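Local coordinates for protein PA1221 (Pseudomonas aeruginosa, PDB 4DG8) that belongs to the ANL superfamily of AMP-binding enzymes, carries a phosphopantetheine attachment region in its sequence, and holds adenosine monophosphate in this structure, at residues 279-284 with 303-308; 206-211 with 257-262. All blocks are in the same frame, centred on the assembly; numbering follows the deposited sequence.

Contact 1: residues 279-284 with 303-308; sequences RQLLTG and LHLVNG. With AMP (adenosine monophosphate), chain B.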
loop_
_atom_site.group_PDB
_atom_site.type_symbol
_atom_site.label_atom_id
_atom_site.label_comp_id
_atom_site.label_asym_id
_atom_site.label_seq_id
_atom_site.Cartn_x
_atom_site.Cartn_y
_atom_site.Cartn_z
ATOM N N ARG A 279 -19.174 -3.853 -8.335
ATOM C CA ARG A 279 -20.018 -4.348 -7.248
ATOM C C ARG A 279 -19.567 -3.808 -5.885
ATOM O O ARG A 279 -20.382 -3.416 -5.049
ATOM C CB ARG A 279 -20.098 -5.886 -7.267
ATOM C CG ARG A 279 -21.025 -6.454 -8.367
ATOM C CD ARG A 279 -21.263 -7.973 -8.224
ATOM N NE ARG A 279 -22.553 -8.298 -8.821
ATOM C CZ ARG A 279 -23.586 -8.806 -8.168
ATOM N NH1 ARG A 279 -23.489 -9.123 -6.888
ATOM N NH2 ARG A 279 -24.713 -9.027 -8.816
ATOM N N GLN A 280 -18.260 -3.796 -5.669
ATOM C CA GLN A 280 -17.699 -3.215 -4.450
ATOM C C GLN A 280 -16.469 -2.373 -4.792
ATOM O O GLN A 280 -15.564 -2.802 -5.532
ATOM C CB GLN A 280 -17.394 -4.305 -3.397
ATOM C CG GLN A 280 -16.457 -5.398 -3.897
ATOM C CD GLN A 280 -16.489 -6.713 -3.101
ATOM O OE1 GLN A 280 -17.268 -6.893 -2.154
ATOM N NE2 GLN A 280 -15.615 -7.646 -3.497
ATOM N N LEU A 281 -16.477 -1.153 -4.266
ATOM C CA LEU A 281 -15.416 -0.180 -4.452
ATOM C C LEU A 281 -14.909 0.239 -3.072
ATOM O O LEU A 281 -15.679 0.707 -2.228
ATOM C CB LEU A 281 -15.961 1.033 -5.220
ATOM C CG LEU A 281 -15.011 2.209 -5.485
ATOM C CD1 LEU A 281 -13.654 1.737 -6.034
ATOM C CD2 LEU A 281 -15.648 3.206 -6.435
ATOM N N LEU A 282 -13.628 0.020 -2.832
ATOM C CA LEU A 282 -12.981 0.448 -1.597
ATOM C C LEU A 282 -12.082 1.621 -1.923
ATOM O O LEU A 282 -11.407 1.640 -2.957
ATOM C CB LEU A 282 -12.178 -0.694 -0.963
ATOM C CG LEU A 282 -12.989 -1.979 -0.762
ATOM C CD1 LEU A 282 -12.833 -2.889 -1.975
ATOM C CD2 LEU A 282 -12.546 -2.696 0.479
ATOM N N THR A 283 -12.124 2.625 -1.064
ATOM C CA THR A 283 -11.337 3.832 -1.240
ATOM C C THR A 283 -10.814 4.269 0.127
ATOM O O THR A 283 -11.192 3.696 1.150
ATOM C CB THR A 283 -12.159 4.959 -1.890
ATOM O OG1 THR A 283 -11.301 6.082 -2.117
ATOM C CG2 THR A 283 -13.320 5.373 -0.981
ATOM N N GLY A 284 -9.895 5.227 0.143
ATOM C CA GLY A 284 -9.241 5.603 1.386
ATOM C C GLY A 284 -7.825 6.092 1.150
ATOM O O GLY A 284 -7.508 6.616 0.075
ATOM N N LEU A 303 -24.193 0.494 -5.468
ATOM C CA LEU A 303 -22.763 0.273 -5.274
ATOM C C LEU A 303 -22.448 0.130 -3.782
ATOM O O LEU A 303 -22.945 0.892 -2.959
ATOM C CB LEU A 303 -21.948 1.413 -5.908
ATOM C CG LEU A 303 -20.451 1.394 -5.605
ATOM C CD1 LEU A 303 -19.804 0.105 -6.131
ATOM C CD2 LEU A 303 -19.760 2.633 -6.180
ATOM N N HIS A 304 -21.648 -0.870 -3.427
ATOM C CA HIS A 304 -21.152 -0.956 -2.064
ATOM C C HIS A 304 -19.786 -0.278 -2.015
ATOM O O HIS A 304 -18.816 -0.746 -2.614
ATOM C CB HIS A 304 -21.106 -2.415 -1.579
ATOM C CG HIS A 304 -22.463 -2.995 -1.305
ATOM N ND1 HIS A 304 -23.199 -3.661 -2.265
ATOM C CD2 HIS A 304 -23.228 -2.986 -0.185
ATOM C CE1 HIS A 304 -24.349 -4.051 -1.744
ATOM N NE2 HIS A 304 -24.392 -3.652 -0.484
ATOM N N LEU A 305 -19.751 0.851 -1.319
ATOM C CA LEU A 305 -18.553 1.640 -1.135
ATOM C C LEU A 305 -17.996 1.462 0.286
ATOM O O LEU A 305 -18.730 1.539 1.268
ATOM C CB LEU A 305 -18.885 3.101 -1.392
ATOM C CG LEU A 305 -17.716 4.089 -1.444
ATOM C CD1 LEU A 305 -16.725 3.676 -2.486
ATOM C CD2 LEU A 305 -18.254 5.495 -1.735
ATOM N N VAL A 306 -16.694 1.217 0.385
ATOM C CA VAL A 306 -16.047 1.011 1.679
ATOM C C VAL A 306 -14.928 2.030 1.917
ATOM O O VAL A 306 -14.040 2.192 1.071
ATOM C CB VAL A 306 -15.439 -0.391 1.754
ATOM C CG1 VAL A 306 -14.837 -0.654 3.139
ATOM C CG2 VAL A 306 -16.494 -1.432 1.394
ATOM N N ASN A 307 -14.951 2.689 3.074
ATOM C CA ASN A 307 -13.846 3.557 3.455
ATOM C C ASN A 307 -12.875 2.663 4.231
ATOM O O ASN A 307 -13.199 2.200 5.315
ATOM C CB ASN A 307 -14.356 4.712 4.340
ATOM C CG ASN A 307 -13.262 5.721 4.710
ATOM O OD1 ASN A 307 -12.127 5.633 4.241
ATOM N ND2 ASN A 307 -13.620 6.714 5.544
ATOM N N GLY A 308 -11.733 2.333 3.622
ATOM C CA GLY A 308 -10.693 1.609 4.335
ATOM C C GLY A 308 -9.630 2.520 4.926
ATOM O O GLY A 308 -9.084 3.380 4.225
HETATM P P AMP B . 0.038 3.837 4.284
HETATM O O1P AMP B . 0.983 4.270 3.184
HETATM O O2P AMP B . -1.116 2.909 3.928
HETATM O O3P AMP B . 0.897 3.223 5.374
HETATM O "O5'" AMP B . -0.532 5.119 5.030
HETATM C "C5'" AMP B . -1.237 4.987 6.249
HETATM C "C4'" AMP B . -1.737 6.315 6.747
HETATM O "O4'" AMP B . -2.575 6.942 5.740
HETATM C "C3'" AMP B . -2.615 6.264 7.984
HETATM O "O3'" AMP B . -1.864 6.147 9.187
HETATM C "C2'" AMP B . -3.413 7.556 7.878
HETATM O "O2'" AMP B . -2.625 8.664 8.299
HETATM C "C1'" AMP B . -3.626 7.658 6.365
HETATM N N9 AMP B . -4.915 7.063 5.943
HETATM C C8 AMP B . -5.049 5.841 5.374
HETATM N N7 AMP B . -6.345 5.559 5.094
HETATM C C5 AMP B . -7.085 6.604 5.493
HETATM C C6 AMP B . -8.532 6.954 5.491
HETATM N N6 AMP B . -9.453 6.104 5.001
HETATM N N1 AMP B . -8.899 8.158 5.993
HETATM C C2 AMP B . -7.973 9.010 6.481
HETATM N N3 AMP B . -6.648 8.757 6.511
HETATM C C4 AMP B . -6.139 7.597 6.043
HETATM O O HOH W 1 -23.103 -3.908 -4.747
#

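Contact 2: residues 206-211 with 257-262; sequences RFLVNS and AWLTAS. With BU3 ((R,R)-2,3-butanediol), chain D.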
loop_
_atom_site.group_PDB
_atom_site.type_symbol
_atom_site.label_atom_id
_atom_site.label_comp_id
_atom_site.label_asym_id
_atom_site.label_seq_id
_atom_site.Cartn_x
_atom_site.Cartn_y
_atom_site.Cartn_z
ATOM N N ARG A 206 -13.693 -10.343 -8.783
ATOM C CA ARG A 206 -12.780 -10.010 -9.863
ATOM C C ARG A 206 -12.197 -8.631 -9.593
ATOM O O ARG A 206 -12.784 -7.595 -9.923
ATOM C CB ARG A 206 -13.510 -10.058 -11.205
ATOM C CG ARG A 206 -14.056 -11.457 -11.552
ATOM C CD ARG A 206 -14.833 -11.468 -12.861
ATOM N NE ARG A 206 -13.979 -11.186 -14.014
ATOM C CZ ARG A 206 -13.288 -12.098 -14.694
ATOM N NH1 ARG A 206 -13.309 -13.375 -14.335
ATOM N NH2 ARG A 206 -12.551 -11.730 -15.729
ATOM N N PHE A 207 -10.971 -8.645 -9.077
ATOM C CA PHE A 207 -10.340 -7.439 -8.566
ATOM C C PHE A 207 -9.527 -6.756 -9.632
ATOM O O PHE A 207 -8.735 -7.393 -10.316
ATOM C CB PHE A 207 -9.432 -7.748 -7.371
ATOM C CG PHE A 207 -10.098 -7.566 -6.064
ATOM C CD1 PHE A 207 -10.796 -8.615 -5.477
ATOM C CD2 PHE A 207 -10.072 -6.338 -5.429
ATOM C CE1 PHE A 207 -11.437 -8.438 -4.272
ATOM C CE2 PHE A 207 -10.712 -6.159 -4.212
ATOM C CZ PHE A 207 -11.385 -7.202 -3.636
ATOM N N LEU A 208 -9.747 -5.455 -9.776
ATOM C CA LEU A 208 -8.863 -4.625 -10.546
ATOM C C LEU A 208 -7.502 -4.658 -9.854
ATOM O O LEU A 208 -7.399 -4.378 -8.663
ATOM C CB LEU A 208 -9.397 -3.197 -10.569
ATOM C CG LEU A 208 -8.435 -2.181 -11.183
ATOM C CD1 LEU A 208 -8.223 -2.511 -12.641
ATOM C CD2 LEU A 208 -8.969 -0.766 -11.031
ATOM N N VAL A 209 -6.473 -5.037 -10.595
ATOM C CA VAL A 209 -5.109 -4.955 -10.101
ATOM C C VAL A 209 -4.428 -3.786 -10.789
ATOM O O VAL A 209 -4.137 -3.827 -11.984
ATOM C CB VAL A 209 -4.322 -6.249 -10.354
ATOM C CG1 VAL A 209 -2.813 -6.054 -10.007
ATOM C CG2 VAL A 209 -4.934 -7.394 -9.579
ATOM N N ASN A 210 -4.206 -2.745 -9.998
ATOM C CA ASN A 210 -3.774 -1.438 -10.453
ATOM C C ASN A 210 -2.611 -0.833 -9.617
ATOM O O ASN A 210 -1.647 -0.292 -10.159
ATOM C CB ASN A 210 -4.984 -0.500 -10.591
ATOM C CG ASN A 210 -4.582 0.905 -10.989
ATOM O OD1 ASN A 210 -4.049 1.127 -12.078
ATOM N ND2 ASN A 210 -4.823 1.859 -10.098
ATOM N N SER A 211 -2.795 -0.793 -8.302
ATOM C CA SER A 211 -1.782 -0.311 -7.358
ATOM C C SER A 211 -0.447 -1.038 -7.486
ATOM O O SER A 211 -0.401 -2.251 -7.407
ATOM C CB SER A 211 -2.295 -0.448 -5.919
ATOM O OG SER A 211 -3.562 0.157 -5.775
ATOM N N ALA A 257 -12.884 -3.129 -6.820
ATOM C CA ALA A 257 -11.716 -2.283 -7.009
ATOM C C ALA A 257 -11.342 -1.475 -5.788
ATOM O O ALA A 257 -12.193 -1.097 -4.991
ATOM C CB ALA A 257 -11.893 -1.366 -8.237
ATOM N N TRP A 258 -10.048 -1.230 -5.658
ATOM C CA TRP A 258 -9.530 -0.220 -4.758
ATOM C C TRP A 258 -9.158 1.002 -5.597
ATOM O O TRP A 258 -8.539 0.878 -6.655
ATOM C CB TRP A 258 -8.285 -0.733 -4.025
ATOM C CG TRP A 258 -7.457 0.395 -3.430
ATOM C CD1 TRP A 258 -6.381 1.018 -4.006
ATOM C CD2 TRP A 258 -7.682 1.061 -2.175
ATOM N NE1 TRP A 258 -5.917 2.006 -3.177
ATOM C CE2 TRP A 258 -6.698 2.060 -2.051
ATOM C CE3 TRP A 258 -8.630 0.914 -1.148
ATOM C CZ2 TRP A 258 -6.606 2.897 -0.920
ATOM C CZ3 TRP A 258 -8.547 1.759 -0.028
ATOM C CH2 TRP A 258 -7.538 2.726 0.075
ATOM N N LEU A 259 -9.571 2.172 -5.136
ATOM C CA LEU A 259 -9.166 3.435 -5.733
ATOM C C LEU A 259 -8.846 4.380 -4.598
ATOM O O LEU A 259 -9.722 4.698 -3.770
ATOM C CB LEU A 259 -10.299 4.041 -6.552
ATOM C CG LEU A 259 -10.824 3.195 -7.709
ATOM C CD1 LEU A 259 -12.056 3.875 -8.279
ATOM C CD2 LEU A 259 -9.748 3.011 -8.781
ATOM N N THR A 260 -7.608 4.844 -4.561
ATOM C CA THR A 260 -7.233 5.792 -3.543
ATOM C C THR A 260 -8.086 7.063 -3.661
ATOM O O THR A 260 -8.590 7.400 -4.742
ATOM C CB THR A 260 -5.729 6.130 -3.573
ATOM O OG1 THR A 260 -5.397 6.797 -2.355
ATOM C CG2 THR A 260 -5.401 7.049 -4.750
ATOM N N ALA A 261 -8.263 7.739 -2.530
ATOM C CA ALA A 261 -9.183 8.876 -2.434
ATOM C C ALA A 261 -9.045 9.880 -3.579
ATOM O O ALA A 261 -10.040 10.242 -4.198
ATOM C CB ALA A 261 -9.004 9.579 -1.112
ATOM N N SER A 262 -7.832 10.341 -3.866
ATOM C CA SER A 262 -7.694 11.418 -4.862
ATOM C C SER A 262 -8.016 10.893 -6.266
ATOM O O SER A 262 -8.619 11.606 -7.068
ATOM C CB SER A 262 -6.325 12.124 -4.764
ATOM O OG SER A 262 -5.268 11.227 -5.038
HETATM O O6 BU3 D . -3.409 2.688 -4.514
HETATM C C3 BU3 D . -2.210 3.171 -4.047
HETATM C C4 BU3 D . -2.416 3.849 -2.726
HETATM C C2 BU3 D . -1.595 4.155 -5.025
HETATM O O5 BU3 D . -2.361 5.333 -5.017
HETATM C C1 BU3 D . -1.532 3.550 -6.371
HETATM O O HOH W 2 -8.248 -2.030 -7.686
HETATM O O HOH W 3 -5.843 0.894 -7.701
#

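Contact 1: residues 279-284 with 303-308
The side chains of L281 and L305 lie side by side on neighbouring parallel strands and point the same way. L305 CB and CG pass the carbonyl of L281. CG stands anti to the backbone N (chi1 -172°), and CD1 then turns in to sit 3.2 Å from L281 O and 3.8 Å from L281 CG. The same CD1 also meets T283 CG2 at 4.1 Å. V293 and L297 of helix 290-299 pack on this leucine.

On the other face of the sheet, L282 CG rests 3.9 Å from V306 CB. Backbone hydrogen bonds join the strands, among them L281 N to H304 O and T283 N to V306 O. At one end, a water donates to R279 O and lies close to H304 ND1. At the other end the strands reach the ligand. N6 of AMP gives one hydrogen bond to N307 OD1 at 2.8 Å and another to G308 O at 2.9 Å. With OD1 held by AMP and ND2 by P334 O, both ends of the N307 amide are engaged, which would set its rotation. This is a beta-alpha-beta unit whose C-terminal strand ends form part of the AMP pocket.

Contact 2: residues 206-211 with 257-262
L208 meets A257 where two beta-sheets come together inside the AMP-binding region. Strand 206-209 is an edge strand of a mixed four-stranded sheet. Strand 256-260 is an edge strand of a five-stranded one. Their short axes run 34° from parallel. No direct hydrogen bond joins the two segments, but R206 and L208 bond by backbone to S256, just before A257.

The apolar part is small. L208 CB meets A257 CB at 3.9 Å. L208 CG is anti to the backbone N (chi1 171°), and CD2 beyond it lies near the same A257 methyl. CD2 also makes a looser contact with L259 CD2 at 4.5 Å.

Water supplies polar links. One water donates to L208 O at 2.7 Å and accepts from W258 N. A second accepts from N210 ND2 at 2.8 Å and donates to W258 O. Both backbone polar groups of W258 are thus tied through water to the other segment.

The third group gathers at the indole. T260 N lies over one face of the W258 ring, toward its rim. S211 OG comes within 3.4 Å of W258 CD1. S211 OG also hydrogen-bonds to E221 OE2 of helix 217-226. A butanediol, probably from the crystallisation liquor, joins the two side chains. Its O6 donates to S211 OG and lies in the indole plane, where it accepts from W258 NE1 at 2.9 Å with an N-H...O angle of 141°.

How the contacts relate
From the N terminus, 206-211 comes first. The chain then passes through helix 217-226, strand 231-234 and helix 242-250 before 257-262 closes contact 2. Helix 261-270 leads on to 279-284, and helix 290-299 to 303-308, where contact 1 closes the shorter loop. The two contacts are in series and neither nest nor cross. They meet in one sheet, because strands 256-260 and 280-284 are neighbours. T283 OG1 probably hydrogen-bonds to L259 O, and L282 N to A257 O. Contact 2 ties the four-stranded sheet to the edge of the five-stranded one. Contact 1 joins the next two strands of that sheet, which reach the AMP pocket.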